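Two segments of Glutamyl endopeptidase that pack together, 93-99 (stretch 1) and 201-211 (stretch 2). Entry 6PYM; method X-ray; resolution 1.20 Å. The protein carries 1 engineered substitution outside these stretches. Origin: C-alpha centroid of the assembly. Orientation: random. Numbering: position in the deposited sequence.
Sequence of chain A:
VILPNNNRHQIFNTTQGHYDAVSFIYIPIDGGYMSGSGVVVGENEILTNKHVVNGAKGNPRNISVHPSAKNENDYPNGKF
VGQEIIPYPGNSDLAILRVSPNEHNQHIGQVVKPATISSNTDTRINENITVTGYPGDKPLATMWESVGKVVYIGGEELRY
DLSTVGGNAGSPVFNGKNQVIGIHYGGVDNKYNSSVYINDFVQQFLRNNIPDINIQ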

# COMPACT_ATOMS: atom_id res chain seq x y z
N ASP A 93 -5.52 -10.86 -2.10
CA ASP A 93 -5.45 -9.73 -3.03
C ASP A 93 -4.13 -8.97 -2.89
O ASP A 93 -4.09 -7.79 -2.53
CB ASP A 93 -6.64 -8.81 -2.77
CG ASP A 93 -6.96 -7.89 -3.93
OD1 ASP A 93 -6.25 -7.93 -4.95
OD2 ASP A 93 -7.93 -7.11 -3.78
N LEU A 94 -3.02 -9.66 -3.21
CA LEU A 94 -1.68 -9.11 -3.02
C LEU A 94 -0.85 -9.33 -4.27
O LEU A 94 -0.82 -10.44 -4.81
CB LEU A 94 -0.98 -9.80 -1.85
CG LEU A 94 0.46 -9.35 -1.58
CD1 LEU A 94 0.52 -7.87 -1.17
CD2 LEU A 94 1.09 -10.25 -0.52
N ALA A 95 -0.15 -8.29 -4.71
CA ALA A 95 0.79 -8.41 -5.80
C ALA A 95 2.00 -7.53 -5.54
O ALA A 95 1.89 -6.46 -4.93
CB ALA A 95 0.17 -8.01 -7.14
N ILE A 96 3.16 -7.98 -6.00
CA ILE A 96 4.33 -7.13 -6.13
C ILE A 96 4.28 -6.51 -7.51
O ILE A 96 4.01 -7.20 -8.50
CB ILE A 96 5.62 -7.95 -5.98
CG1 ILE A 96 5.70 -8.62 -4.60
CG2 ILE A 96 6.85 -7.07 -6.25
CD1 ILE A 96 6.80 -9.68 -4.49
N LEU A 97 4.53 -5.21 -7.59
CA LEU A 97 4.76 -4.55 -8.86
C LEU A 97 6.22 -4.10 -8.87
O LEU A 97 6.62 -3.27 -8.05
CB LEU A 97 3.83 -3.36 -9.09
CG LEU A 97 4.07 -2.62 -10.41
CD1 LEU A 97 3.76 -3.49 -11.62
CD2 LEU A 97 3.27 -1.34 -10.46
N ARG A 98 7.00 -4.69 -9.76
CA ARG A 98 8.35 -4.22 -10.00
C ARG A 98 8.27 -3.07 -10.99
O ARG A 98 7.56 -3.17 -12.00
CB ARG A 98 9.20 -5.36 -10.58
CG ARG A 98 10.66 -5.04 -10.78
CD ARG A 98 11.45 -6.34 -10.93
NE ARG A 98 11.53 -7.05 -9.66
CZ ARG A 98 11.42 -8.37 -9.52
NH1 ARG A 98 11.22 -9.14 -10.58
NH2 ARG A 98 11.51 -8.91 -8.31
N VAL A 99 8.98 -1.98 -10.71
CA VAL A 99 8.97 -0.80 -11.55
C VAL A 99 10.36 -0.58 -12.13
O VAL A 99 11.38 -0.96 -11.54
CB VAL A 99 8.48 0.47 -10.81
CG1 VAL A 99 7.02 0.32 -10.42
CG2 VAL A 99 9.34 0.75 -9.58
N PHE A 201 3.74 -17.10 5.50
CA PHE A 201 3.75 -17.49 4.09
C PHE A 201 3.91 -16.28 3.18
O PHE A 201 4.60 -16.34 2.16
CB PHE A 201 2.49 -18.27 3.75
CG PHE A 201 2.36 -19.56 4.52
CD1 PHE A 201 3.11 -20.66 4.16
CD2 PHE A 201 1.51 -19.65 5.60
CE1 PHE A 201 3.00 -21.85 4.86
CE2 PHE A 201 1.39 -20.84 6.31
CZ PHE A 201 2.14 -21.94 5.94
N VAL A 202 3.27 -15.16 3.53
CA VAL A 202 3.46 -13.95 2.74
C VAL A 202 4.90 -13.47 2.86
O VAL A 202 5.51 -13.03 1.88
CB VAL A 202 2.44 -12.88 3.13
CG1 VAL A 202 2.72 -11.58 2.38
CG2 VAL A 202 1.02 -13.38 2.84
N GLN A 203 5.47 -13.56 4.06
CA GLN A 203 6.85 -13.14 4.26
C GLN A 203 7.81 -13.96 3.42
O GLN A 203 8.80 -13.42 2.90
CB GLN A 203 7.21 -13.20 5.74
CG GLN A 203 6.48 -12.14 6.55
CD GLN A 203 6.61 -12.34 8.04
OE1 GLN A 203 7.71 -12.61 8.54
NE2 GLN A 203 5.51 -12.21 8.77
N GLN A 204 7.54 -15.26 3.25
CA GLN A 204 8.38 -16.08 2.38
C GLN A 204 8.29 -15.61 0.94
O GLN A 204 9.31 -15.49 0.26
CB GLN A 204 7.96 -17.54 2.49
CG GLN A 204 8.25 -18.15 3.85
CD GLN A 204 7.72 -19.56 3.99
OE1 GLN A 204 6.93 -20.02 3.17
NE2 GLN A 204 8.18 -20.26 5.03
N PHE A 205 7.08 -15.33 0.47
CA PHE A 205 6.89 -14.78 -0.87
C PHE A 205 7.68 -13.48 -1.05
O PHE A 205 8.31 -13.27 -2.10
CB PHE A 205 5.39 -14.56 -1.10
CG PHE A 205 5.04 -13.69 -2.29
CD1 PHE A 205 5.18 -14.16 -3.59
CD2 PHE A 205 4.48 -12.44 -2.09
CE1 PHE A 205 4.82 -13.37 -4.67
CE2 PHE A 205 4.11 -11.65 -3.17
CZ PHE A 205 4.29 -12.11 -4.45
N LEU A 206 7.67 -12.61 -0.04
CA LEU A 206 8.43 -11.37 -0.14
C LEU A 206 9.93 -11.64 -0.24
O LEU A 206 10.61 -11.08 -1.11
CB LEU A 206 8.12 -10.47 1.05
CG LEU A 206 6.68 -9.98 1.17
CD1 LEU A 206 6.55 -9.11 2.42
CD2 LEU A 206 6.23 -9.22 -0.09
N ARG A 207 10.46 -12.48 0.65
CA ARG A 207 11.90 -12.76 0.64
C ARG A 207 12.34 -13.36 -0.68
O ARG A 207 13.45 -13.09 -1.16
CB ARG A 207 12.27 -13.70 1.78
CG ARG A 207 12.28 -13.05 3.13
CD ARG A 207 12.83 -13.99 4.19
NE ARG A 207 12.89 -13.29 5.47
CZ ARG A 207 12.04 -13.47 6.48
NH1 ARG A 207 11.08 -14.37 6.39
NH2 ARG A 207 12.18 -12.76 7.59
N ASN A 208 11.50 -14.20 -1.28
CA ASN A 208 11.89 -14.91 -2.50
C ASN A 208 11.78 -14.07 -3.75
O ASN A 208 12.25 -14.51 -4.81
CB ASN A 208 11.10 -16.21 -2.61
CG ASN A 208 11.54 -17.21 -1.57
OD1 ASN A 208 12.73 -17.34 -1.30
ND2 ASN A 208 10.59 -17.89 -0.96
N ASN A 209 11.21 -12.87 -3.66
CA ASN A 209 11.10 -11.98 -4.81
C ASN A 209 11.75 -10.63 -4.59
O ASN A 209 12.01 -9.93 -5.58
CB ASN A 209 9.63 -11.75 -5.17
CG ASN A 209 9.01 -12.97 -5.78
OD1 ASN A 209 9.14 -13.19 -6.98
ND2 ASN A 209 8.36 -13.78 -4.97
N ILE A 210 12.04 -10.26 -3.35
CA ILE A 210 12.52 -8.93 -3.00
C ILE A 210 13.67 -9.15 -2.04
O ILE A 210 13.46 -9.19 -0.82
CB ILE A 210 11.40 -8.09 -2.36
CG1 ILE A 210 10.13 -8.12 -3.22
CG2 ILE A 210 11.86 -6.66 -2.13
CD1 ILE A 210 8.95 -7.42 -2.59
N PRO A 211 14.89 -9.35 -2.53
CA PRO A 211 15.95 -9.85 -1.65
C PRO A 211 16.29 -8.91 -0.52
O PRO A 211 16.71 -9.37 0.55
CB PRO A 211 17.13 -10.10 -2.60
CG PRO A 211 16.82 -9.31 -3.84
CD PRO A 211 15.32 -9.27 -3.94
O HOH W 1 11.16 -11.80 -8.47

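A helix laid along a strand usually packs against it chiefly through side chains, and this segment pair of Glutamyl endopeptidase illustrates the principle. Strand 95-99 and the helix that includes Phe201 run nearly parallel, their N-to-C directions only 17° apart, with axes approaching to 10.6 Å. The CA atoms of Leu94 and Val202 lie 9.1 Å apart, and those of Ile96 and Leu206 8.4 Å apart, so the two chains advance in register: two residues along the extended chain keep pace with four along the helix. At such spacing the backbones cannot bond to each other, and no direct hydrogen bond crosses the contact.

The alternation of an extended chain decides which residues take part. Leu94 and Ile96 point their CA-to-CB bonds toward the helix, whereas Ala95 between them points away. Leu94 rests its CD2 against CG1 of Val202 at 3.6 Å and reaches CE2 of Phe205 at 4.3 Å. Ile96 is the centre of the packing. With chi1 m and chi2 t, Ile96 places its CD1 3.5 Å from CZ of Phe205, 3.6 Å from CB of Asn209 and 3.7 Å from CD1 of Ile210. Both aliphatic residues approach the Phe205 ring obliquely.

Farther along both chains, polar groups join the contact. The Asn209 side chain is anchored to the helix by a nearly straight hydrogen bond, 2.9 Å from its ND2 to the backbone O of Phe205. The Arg98 side chain starts sideways but its end comes nearer; NH2 lies 3.0 Å from the backbone O of Asn209, yet the angle is too poor for a hydrogen bond. Water 1 makes the link instead, accepting from Arg98 NH2 and donating to Asn209 OD1, each at 2.9 Å.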